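Local coordinates for penicillin-binding protein 1A (Mycobacterium tuberculosis, PDB 5CXW), which builds cross-linked peptidoglycan for the cell wall, with a transglycosylase domain that makes glycan strands and a penicillin-sensitive transpeptidase domain, the part in this chain, that joins their peptides, at residues S98-A103 / T153-L158; L147-N152 / A274-G279; R286-K291 / D346-T351. One frame throughout, in Å; residues are numbered along the deposited sequence.

In the fold
Followed from the N terminus, the three contacts gather the transpeptidase motifs of the penicillin-recognising fold. Contact 1 closes a loop of 49 residues, bringing helix 100-109 against helix 152-161. Contact 2 opens inside that loop, at the end of helix 143-149, and closes only at helix 273-276, so the two cross along the chain. Contact 3 comes after both, closing a 54-residue loop in which strand 289-296, at one edge of the five-stranded antiparallel sheet, meets helix 343-356. Contacts 1 and 3 each present a lysine, K100 and K291, to S150 of contact 2, and A274 of contact 2 packs on S288 and W348. Helical region and sheet thereby join around the ligand pocket.

Contact 1: residues S98-A103 / T153-L158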
loop_
_atom_site.group_PDB
_atom_site.type_symbol
_atom_site.label_atom_id
_atom_site.label_comp_id
_atom_site.label_asym_id
_atom_site.label_seq_id
_atom_site.Cartn_x
_atom_site.Cartn_y
_atom_site.Cartn_z
ATOM N N SER A 98 -0.044 6.739 -4.542
ATOM C CA SER A 98 0.401 5.997 -3.371
ATOM C C SER A 98 1.832 5.504 -3.569
ATOM O O SER A 98 2.520 5.162 -2.593
ATOM C CB SER A 98 -0.554 4.871 -3.008
ATOM O OG SER A 98 -0.650 3.871 -3.996
ATOM N N PHE A 99 2.298 5.488 -4.829
ATOM C CA PHE A 99 3.635 5.025 -5.118
ATOM C C PHE A 99 4.686 6.127 -4.858
ATOM O O PHE A 99 5.915 5.814 -4.796
ATOM C CB PHE A 99 3.748 4.561 -6.566
ATOM C CG PHE A 99 4.564 3.304 -6.704
ATOM C CD1 PHE A 99 4.047 2.119 -6.250
ATOM C CD2 PHE A 99 5.830 3.309 -7.242
ATOM C CE1 PHE A 99 4.760 0.968 -6.308
ATOM C CE2 PHE A 99 6.544 2.117 -7.335
ATOM C CZ PHE A 99 6.017 0.966 -6.857
ATOM N N LYS A 100 4.254 7.389 -4.647
ATOM C CA LYS A 100 5.199 8.466 -4.449
ATOM C C LYS A 100 6.122 8.249 -3.247
ATOM O O LYS A 100 7.234 8.809 -3.199
ATOM C CB LYS A 100 4.490 9.836 -4.255
ATOM C CG LYS A 100 3.847 10.353 -5.518
ATOM C CD LYS A 100 3.068 11.631 -5.322
ATOM C CE LYS A 100 2.427 11.986 -6.632
ATOM N NZ LYS A 100 1.539 13.081 -6.452
ATOM N N VAL A 101 5.623 7.544 -2.237
ATOM C CA VAL A 101 6.393 7.316 -1.008
ATOM C C VAL A 101 7.689 6.632 -1.338
ATOM O O VAL A 101 8.684 6.830 -0.647
ATOM C CB VAL A 101 5.619 6.558 0.112
ATOM C CG1 VAL A 101 4.338 7.257 0.423
ATOM C CG2 VAL A 101 5.433 5.086 -0.232
ATOM N N PHE A 102 7.726 5.834 -2.417
ATOM C CA PHE A 102 8.988 5.147 -2.755
ATOM C C PHE A 102 9.991 6.077 -3.397
ATOM O O PHE A 102 11.203 5.867 -3.241
ATOM C CB PHE A 102 8.704 3.884 -3.611
ATOM C CG PHE A 102 7.754 2.983 -2.925
ATOM C CD1 PHE A 102 8.056 2.488 -1.655
ATOM C CD2 PHE A 102 6.536 2.670 -3.464
ATOM C CE1 PHE A 102 7.152 1.697 -0.958
ATOM C CE2 PHE A 102 5.629 1.866 -2.761
ATOM C CZ PHE A 102 5.933 1.391 -1.498
ATOM N N ALA A 103 9.513 7.092 -4.117
ATOM C CA ALA A 103 10.409 8.156 -4.560
ATOM C C ALA A 103 10.987 8.903 -3.375
ATOM O O ALA A 103 12.144 9.317 -3.353
ATOM C CB ALA A 103 9.754 9.109 -5.519
ATOM N N THR A 153 3.815 17.141 -10.261
ATOM C CA THR A 153 4.905 17.866 -10.926
ATOM C C THR A 153 6.149 17.813 -10.009
ATOM O O THR A 153 7.279 17.494 -10.453
ATOM C CB THR A 153 4.486 19.304 -11.182
ATOM O OG1 THR A 153 4.088 19.876 -9.948
ATOM C CG2 THR A 153 3.367 19.394 -12.215
ATOM N N SER A 154 5.956 18.089 -8.723
ATOM C CA SER A 154 7.073 18.126 -7.785
ATOM C C SER A 154 7.736 16.757 -7.664
ATOM O O SER A 154 8.966 16.639 -7.618
ATOM C CB SER A 154 6.515 18.501 -6.407
ATOM O OG SER A 154 5.828 19.756 -6.428
ATOM N N TYR A 155 6.915 15.709 -7.624
ATOM C CA TYR A 155 7.428 14.326 -7.468
ATOM C C TYR A 155 8.143 13.875 -8.759
ATOM O O TYR A 155 9.072 13.085 -8.696
ATOM C CB TYR A 155 6.345 13.345 -6.909
ATOM C CG TYR A 155 6.557 13.345 -5.415
ATOM C CD1 TYR A 155 6.154 14.418 -4.614
ATOM C CD2 TYR A 155 7.278 12.356 -4.814
ATOM C CE1 TYR A 155 6.484 14.482 -3.252
ATOM C CE2 TYR A 155 7.637 12.377 -3.481
ATOM C CZ TYR A 155 7.243 13.440 -2.686
ATOM O OH TYR A 155 7.646 13.510 -1.386
ATOM N N TYR A 156 7.663 14.306 -9.928
ATOM C CA TYR A 156 8.406 14.068 -11.190
ATOM C C TYR A 156 9.776 14.724 -11.127
ATOM O O TYR A 156 10.795 14.077 -11.427
ATOM C CB TYR A 156 7.634 14.590 -12.389
ATOM C CG TYR A 156 7.333 13.569 -13.435
ATOM C CD1 TYR A 156 6.245 12.762 -13.316
ATOM C CD2 TYR A 156 8.121 13.429 -14.569
ATOM C CE1 TYR A 156 5.938 11.800 -14.257
ATOM C CE2 TYR A 156 7.795 12.522 -15.558
ATOM C CZ TYR A 156 6.719 11.687 -15.378
ATOM O OH TYR A 156 6.351 10.792 -16.382
ATOM N N ARG A 157 9.856 15.989 -10.712
ATOM C CA ARG A 157 11.132 16.651 -10.582
ATOM C C ARG A 157 12.012 15.968 -9.524
ATOM O O ARG A 157 13.254 15.921 -9.683
ATOM C CB ARG A 157 10.994 18.149 -10.248
ATOM C CG ARG A 157 10.398 19.001 -11.333
ATOM C CD ARG A 157 10.574 20.470 -11.002
ATOM N NE ARG A 157 10.173 21.331 -12.144
ATOM C CZ ARG A 157 8.906 21.717 -12.402
ATOM N NH1 ARG A 157 7.926 21.469 -11.581
ATOM N NH2 ARG A 157 8.649 22.431 -13.509
ATOM N N LEU A 158 11.421 15.526 -8.423
ATOM C CA LEU A 158 12.210 14.861 -7.422
ATOM C C LEU A 158 12.824 13.559 -7.992
ATOM O O LEU A 158 14.036 13.298 -7.803
ATOM C CB LEU A 158 11.397 14.529 -6.213
ATOM C CG LEU A 158 12.141 13.816 -5.099
ATOM C CD1 LEU A 158 13.331 14.585 -4.534
ATOM C CD2 LEU A 158 11.152 13.457 -3.992
#
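K100 and Y155 meet where helix 100-109, which carries the lysine of the SxxK motif of penicillin-binding transpeptidases, lies against helix 152-161. The contact is buried and holds no hydrogen bond between the two segments; contacts of carbon with carbon account for most of it. K100 lays its methylene groups across one side of the Y155 ring: CB is 3.8 Å from Y155 CD2, and K100 CD comes to 3.9 Å from Y155 CG. With CG anti to the carbonyl carbon (chi1 -70°) and the chain extended beyond it, the lysine passes the root of the ring obliquely and carries its amine onward. A103 adds a methyl group at the ring edge, near its plane, with CB 4.1 Å from Y155 CD2. One helical turn past the tyrosine, L158 brings CD2 to 4.3 Å from A103 O.

The polar ends of the two main side chains part company. K100 NZ is hydrogen-bonded to S150 OG and N152 OD1, and weakly to OG of S97, the serine that by similarity forms the acyl-ester intermediate. Y155 OH bonds instead to the backbone oxygen of I143, which anchors the far end of the ring on helix 143-149. The apolar shaft of the lysine is thus braced by an aromatic ring, while its head belongs to the active site. Backbone also touches the ring: K100 O approaches Y155 CE2 obliquely, at 3.6 Å.

Contact 2: residues L147-N152 / A274-G279; sequences LKMSLN and AGYSRG. With 35P ((2R,4S)-5,5-dimethyl-2-{(1R)-2-oxo-1-[(phenoxyacetyl)amino]ethyl}-1,3-thiazolidine-4-carboxylic acid), chain C.
K148 rests its aliphatic chain on the ring of Y276, the residue that reaches from the end of helix 273-276 to the end of helix 143-149. The lysine's CG lies over one ring face, 3.8 Å from the Y276 centroid and 18° off the normal, a CH-pi contact displaced toward the CG side of the ring. K148 CD follows above the rim, 3.8 Å from Y276 CD1. A bend at chi3 (66°) leads the rest of the chain away from the ring, and NZ makes a long, weak ion pair with E145. Beside this, K148 O sits 3.3 Å from Y276 CE2.

M149 next touches the phenol end, its CG 3.6 Å from Y276 OH. At S150 the helix stops: its positive phi (56°) makes it the C-prime residue of a Schellman motif, in which L151 N returns to A146 O and S150 N bonds weakly to L147 O. This turn sets the serine in the pocket, where OG accepts a 3.0 Å hydrogen bond from N7 of 35P, the ring-opened group derived from penicillin V. Besides the lysine of the SxxK motif, K291 NZ also bonds to that oxygen.

L151 is the N-cap of the next helix, and N152 stands at its start. N152 ND2 gives 35P O18 a weak, bent bond of 3.1 Å. S150 and N152 form the SxN motif of this family. The chemistry divides accordingly: the tyrosine is held by hydrocarbon and weak CH-pi contact at the surface, whereas the amide of N152, whose oxygen is engaged by a lysine, is probably oriented so that its N-H reaches 35P, though through a weak bond.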
loop_
_atom_site.group_PDB
_atom_site.type_symbol
_atom_site.label_atom_id
_atom_site.label_comp_id
_atom_site.label_asym_id
_atom_site.label_seq_id
_atom_site.Cartn_x
_atom_site.Cartn_y
_atom_site.Cartn_z
ATOM N N LEU A 147 4.286 15.934 -0.817
ATOM C CA LEU A 147 3.719 14.593 -0.652
ATOM C C LEU A 147 2.272 14.726 -0.129
ATOM O O LEU A 147 1.339 14.065 -0.623
ATOM C CB LEU A 147 4.520 13.727 0.309
ATOM C CG LEU A 147 4.046 12.265 0.423
ATOM C CD1 LEU A 147 4.367 11.423 -0.848
ATOM C CD2 LEU A 147 4.688 11.647 1.637
ATOM N N LYS A 148 2.122 15.554 0.896
ATOM C CA LYS A 148 0.781 15.795 1.496
ATOM C C LYS A 148 -0.179 16.306 0.423
ATOM O O LYS A 148 -1.303 15.821 0.297
ATOM C CB LYS A 148 0.910 16.743 2.682
ATOM C CG LYS A 148 -0.423 17.081 3.338
ATOM C CD LYS A 148 -0.254 18.028 4.523
ATOM C CE LYS A 148 0.242 19.408 4.176
ATOM N NZ LYS A 148 0.631 20.143 5.448
ATOM N N MET A 149 0.242 17.309 -0.347
ATOM C CA MET A 149 -0.641 17.886 -1.373
ATOM C C MET A 149 -0.745 17.011 -2.617
ATOM O O MET A 149 -1.584 17.252 -3.502
ATOM C CB MET A 149 -0.139 19.279 -1.769
ATOM C CG MET A 149 -0.285 20.280 -0.661
ATOM S SD MET A 149 0.462 21.873 -1.155
ATOM C CE MET A 149 -0.703 22.318 -2.420
ATOM N N SER A 150 0.112 16.008 -2.668
ATOM C CA SER A 150 0.220 15.033 -3.743
ATOM C C SER A 150 0.447 15.692 -5.098
ATOM O O SER A 150 -0.336 15.554 -6.028
ATOM C CB SER A 150 -0.944 14.059 -3.741
ATOM O OG SER A 150 -0.475 12.848 -4.344
ATOM N N LEU A 151 1.526 16.464 -5.134
ATOM C CA LEU A 151 1.852 17.174 -6.362
ATOM C C LEU A 151 2.620 16.300 -7.334
ATOM O O LEU A 151 3.767 15.965 -7.074
ATOM C CB LEU A 151 2.589 18.463 -6.041
ATOM C CG LEU A 151 1.832 19.376 -5.054
ATOM C CD1 LEU A 151 2.732 20.571 -4.741
ATOM C CD2 LEU A 151 0.510 19.789 -5.586
ATOM N N ASN A 152 2.009 15.963 -8.458
ATOM C CA ASN A 152 2.650 15.148 -9.510
ATOM C C ASN A 152 3.906 15.832 -10.050
ATOM O O ASN A 152 4.923 15.179 -10.321
ATOM C CB ASN A 152 1.721 14.910 -10.665
ATOM C CG ASN A 152 0.669 13.885 -10.390
ATOM O OD1 ASN A 152 0.429 13.440 -9.254
ATOM N ND2 ASN A 152 -0.034 13.497 -11.498
ATOM N N ALA A 274 -3.658 11.374 6.684
ATOM C CA ALA A 274 -5.017 10.854 6.899
ATOM C C ALA A 274 -6.035 12.009 7.151
ATOM O O ALA A 274 -7.134 12.043 6.623
ATOM C CB ALA A 274 -4.996 9.872 8.047
ATOM N N GLY A 275 -5.619 12.946 7.971
ATOM C CA GLY A 275 -6.445 14.121 8.237
ATOM C C GLY A 275 -6.604 15.069 7.079
ATOM O O GLY A 275 -7.688 15.535 6.805
ATOM N N TYR A 276 -5.516 15.323 6.371
ATOM C CA TYR A 276 -5.545 16.125 5.170
ATOM C C TYR A 276 -6.477 15.550 4.113
ATOM O O TYR A 276 -7.082 16.300 3.333
ATOM C CB TYR A 276 -4.139 16.308 4.639
ATOM C CG TYR A 276 -4.019 17.235 3.475
ATOM C CD1 TYR A 276 -3.921 18.587 3.683
ATOM C CD2 TYR A 276 -4.030 16.756 2.187
ATOM C CE1 TYR A 276 -3.831 19.469 2.609
ATOM C CE2 TYR A 276 -3.964 17.639 1.095
ATOM C CZ TYR A 276 -3.848 18.970 1.316
ATOM O OH TYR A 276 -3.787 19.872 0.249
ATOM N N SER A 277 -6.547 14.228 4.045
ATOM C CA SER A 277 -7.349 13.489 3.102
ATOM C C SER A 277 -8.815 13.421 3.569
ATOM O O SER A 277 -9.345 12.357 3.836
ATOM C CB SER A 277 -6.772 12.073 2.952
ATOM O OG SER A 277 -5.414 12.173 2.527
ATOM N N ARG A 278 -9.431 14.605 3.612
ATOM C CA ARG A 278 -10.845 14.765 3.931
ATOM C C ARG A 278 -11.173 14.189 5.310
ATOM O O ARG A 278 -12.161 13.475 5.504
ATOM C CB ARG A 278 -11.713 14.226 2.802
ATOM C CG ARG A 278 -11.421 15.014 1.526
ATOM C CD ARG A 278 -12.339 14.729 0.342
ATOM N NE ARG A 278 -13.729 15.112 0.552
ATOM C CZ ARG A 278 -14.279 16.266 0.181
ATOM N NH1 ARG A 278 -13.544 17.216 -0.317
ATOM N NH2 ARG A 278 -15.537 16.474 0.416
ATOM N N GLY A 279 -10.311 14.526 6.268
ATOM C CA GLY A 279 -10.558 14.252 7.703
ATOM C C GLY A 279 -10.674 12.793 8.079
ATOM O O GLY A 279 -11.535 12.425 8.868
HETATM C C24 35P C . -5.665 13.184 -14.266
HETATM C C23 35P C . -6.750 13.200 -15.138
HETATM C C22 35P C . -7.912 12.540 -14.808
HETATM C C21 35P C . -8.032 11.859 -13.606
HETATM C C20 35P C . -6.974 11.833 -12.723
HETATM C C19 35P C . -5.778 12.514 -13.050
HETATM O O1 35P C . -4.688 12.547 -12.214
HETATM C C2 35P C . -4.844 12.104 -10.870
HETATM C C3 35P C . -3.628 12.509 -10.082
HETATM O O18 35P C . -2.973 13.483 -10.425
HETATM N N4 35P C . -3.385 11.748 -9.026
HETATM C C5 35P C . -2.287 12.037 -8.117
HETATM C C6 35P C . -1.923 10.773 -7.453
HETATM O O17 35P C . -2.660 9.769 -7.360
HETATM C C8 35P C . -2.630 13.103 -6.986
HETATM N N7 35P C . -2.966 12.244 -5.887
HETATM S S11 35P C . -3.982 14.133 -7.181
HETATM C C10 35P C . -5.013 13.446 -5.972
HETATM C C12 35P C . -6.439 13.296 -6.500
HETATM C C15 35P C . -5.097 14.264 -4.711
HETATM C C9 35P C . -4.391 12.067 -5.728
HETATM C C13 35P C . -4.655 11.349 -4.441
HETATM O O14 35P C . -3.770 11.467 -3.538
HETATM O O16 35P C . -5.691 10.654 -4.375
#

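Contact 3: residues R286-K291 / D346-T351; sequences RDSAAK and DIWKAT
W348 of helix 343-356 points the far rim of its indole at S288 and A290, just before and within the edge strand 289-296. One ring atom does most of the touching: W348 CH2 is 3.6 Å from S288 OG and 3.8 Å from S288 CB, both met at the ring edge, with CB in its plane. The serine oxygen comes near because it stands between the backbone N and the carbonyl carbon (chi1 63°). A290 adds its methyl group, CB lying 4.2 Å from W348 CH2, while the intervening A289 turns the other way, as strand alternation demands.

Around this first shell, A274 packs on both S288 and W348, and L282 touches the same two residues. The indole is directed by a first torsion with CG anti to the backbone N (174°), and its other end is tethered by a hydrogen bond from NE1 to G310 O, on strand 303-312 of the same antiparallel sheet. T317 and V319 of strand 315-323 also pack on it. One turn along the helix, T351 OG1 bonds at 2.8 Å to I347 O, which the backbone N of T351 reaches from the opposite face of the carbonyl plane.

Farther out, helix 39-53 packs on I347 and A350, and the strand leads on to K291, the lysine of the KTG motif, which lines the ligand pocket. Chemically, the serine oxygen faces a C-H edge with which it makes no hydrogen bond, an approach that is at most weakly favourable electrostatically; the indole N-H is spent on the sheet, fixing the ring's rotation.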
loop_
_atom_site.group_PDB
_atom_site.type_symbol
_atom_site.label_atom_id
_atom_site.label_comp_id
_atom_site.label_asym_id
_atom_site.label_seq_id
_atom_site.Cartn_x
_atom_site.Cartn_y
_atom_site.Cartn_z
ATOM N N ARG A 286 -5.758 8.593 17.585
ATOM C CA ARG A 286 -4.681 7.697 17.228
ATOM C C ARG A 286 -3.909 8.243 16.026
ATOM O O ARG A 286 -4.498 8.458 14.975
ATOM C CB ARG A 286 -5.259 6.317 16.931
ATOM C CG ARG A 286 -4.218 5.251 16.748
ATOM C CD ARG A 286 -4.823 3.932 16.347
ATOM N NE ARG A 286 -5.765 3.393 17.321
ATOM C CZ ARG A 286 -5.432 2.608 18.355
ATOM N NH1 ARG A 286 -4.188 2.250 18.594
ATOM N NH2 ARG A 286 -6.383 2.127 19.114
ATOM N N ASP A 287 -2.600 8.406 16.157
ATOM C CA ASP A 287 -1.759 8.872 15.044
ATOM C C ASP A 287 -1.678 7.799 13.952
ATOM O O ASP A 287 -1.768 6.594 14.203
ATOM C CB ASP A 287 -0.311 9.189 15.483
ATOM C CG ASP A 287 -0.206 10.354 16.457
ATOM O OD1 ASP A 287 -1.225 11.052 16.616
ATOM O OD2 ASP A 287 0.878 10.538 17.114
ATOM N N SER A 288 -1.416 8.246 12.732
ATOM C CA SER A 288 -1.225 7.322 11.637
ATOM C C SER A 288 -0.336 7.984 10.586
ATOM O O SER A 288 -0.066 9.158 10.678
ATOM C CB SER A 288 -2.574 6.977 10.960
ATOM O OG SER A 288 -3.167 8.114 10.375
ATOM N N ALA A 289 0.085 7.192 9.598
ATOM C CA ALA A 289 0.885 7.661 8.488
ATOM C C ALA A 289 0.241 7.079 7.261
ATOM O O ALA A 289 0.079 5.844 7.181
ATOM C CB ALA A 289 2.330 7.145 8.662
ATOM N N ALA A 290 -0.143 7.890 6.279
ATOM C CA ALA A 290 -0.942 7.417 5.173
ATOM C C ALA A 290 -0.668 8.129 3.877
ATOM O O ALA A 290 -0.043 9.238 3.872
ATOM C CB ALA A 290 -2.426 7.540 5.560
ATOM N N LYS A 291 -1.130 7.545 2.784
ATOM C CA LYS A 291 -1.017 8.186 1.473
ATOM C C LYS A 291 -2.160 7.693 0.583
ATOM O O LYS A 291 -2.369 6.512 0.460
ATOM C CB LYS A 291 0.342 7.928 0.817
ATOM C CG LYS A 291 0.506 8.682 -0.509
ATOM C CD LYS A 291 0.691 10.198 -0.328
ATOM C CE LYS A 291 0.648 10.939 -1.675
ATOM N NZ LYS A 291 -0.721 11.076 -2.186
ATOM N N ASP A 346 -12.504 5.911 3.589
ATOM C CA ASP A 346 -13.575 5.488 4.482
ATOM C C ASP A 346 -13.346 4.044 4.943
ATOM O O ASP A 346 -13.417 3.731 6.166
ATOM C CB ASP A 346 -14.952 5.568 3.783
ATOM C CG ASP A 346 -15.383 6.969 3.433
ATOM O OD1 ASP A 346 -15.095 7.945 4.166
ATOM O OD2 ASP A 346 -16.089 7.096 2.410
ATOM N N ILE A 347 -13.013 3.149 3.994
ATOM C CA ILE A 347 -12.792 1.760 4.299
ATOM C C ILE A 347 -11.529 1.580 5.158
ATOM O O ILE A 347 -11.523 0.806 6.111
ATOM C CB ILE A 347 -12.731 0.923 2.988
ATOM C CG1 ILE A 347 -14.080 0.936 2.254
ATOM C CG2 ILE A 347 -12.198 -0.481 3.248
ATOM C CD1 ILE A 347 -14.036 0.453 0.785
ATOM N N TRP A 348 -10.467 2.241 4.767
ATOM C CA TRP A 348 -9.158 2.176 5.469
ATOM C C TRP A 348 -9.361 2.602 6.947
ATOM O O TRP A 348 -8.945 1.909 7.882
ATOM C CB TRP A 348 -8.156 3.109 4.778
ATOM C CG TRP A 348 -6.855 3.192 5.543
ATOM C CD1 TRP A 348 -5.829 2.291 5.527
ATOM C CD2 TRP A 348 -6.454 4.231 6.461
ATOM N NE1 TRP A 348 -4.819 2.712 6.392
ATOM C CE2 TRP A 348 -5.165 3.898 6.951
ATOM C CE3 TRP A 348 -7.036 5.433 6.865
ATOM C CZ2 TRP A 348 -4.456 4.726 7.867
ATOM C CZ3 TRP A 348 -6.328 6.251 7.808
ATOM C CH2 TRP A 348 -5.080 5.877 8.294
ATOM N N LYS A 349 -9.981 3.760 7.145
ATOM C CA LYS A 349 -10.188 4.287 8.501
ATOM C C LYS A 349 -11.009 3.308 9.352
ATOM O O LYS A 349 -10.705 3.045 10.534
ATOM C CB LYS A 349 -10.871 5.666 8.457
ATOM C CG LYS A 349 -11.428 6.082 9.847
ATOM C CD LYS A 349 -11.831 7.538 9.901
ATOM C CE LYS A 349 -12.692 7.782 11.127
ATOM N NZ LYS A 349 -11.907 7.645 12.397
ATOM N N ALA A 350 -12.099 2.811 8.770
ATOM C CA ALA A 350 -12.996 1.906 9.490
ATOM C C ALA A 350 -12.308 0.592 9.798
ATOM O O ALA A 350 -12.450 0.052 10.917
ATOM C CB ALA A 350 -14.241 1.664 8.684
ATOM N N THR A 351 -11.522 0.106 8.855
ATOM C CA THR A 351 -10.795 -1.149 9.082
ATOM C C THR A 351 -9.762 -0.948 10.187
ATOM O O THR A 351 -9.620 -1.780 11.109
ATOM C CB THR A 351 -10.102 -1.574 7.782
ATOM O OG1 THR A 351 -11.096 -1.851 6.752
ATOM C CG2 THR A 351 -9.274 -2.876 8.030
#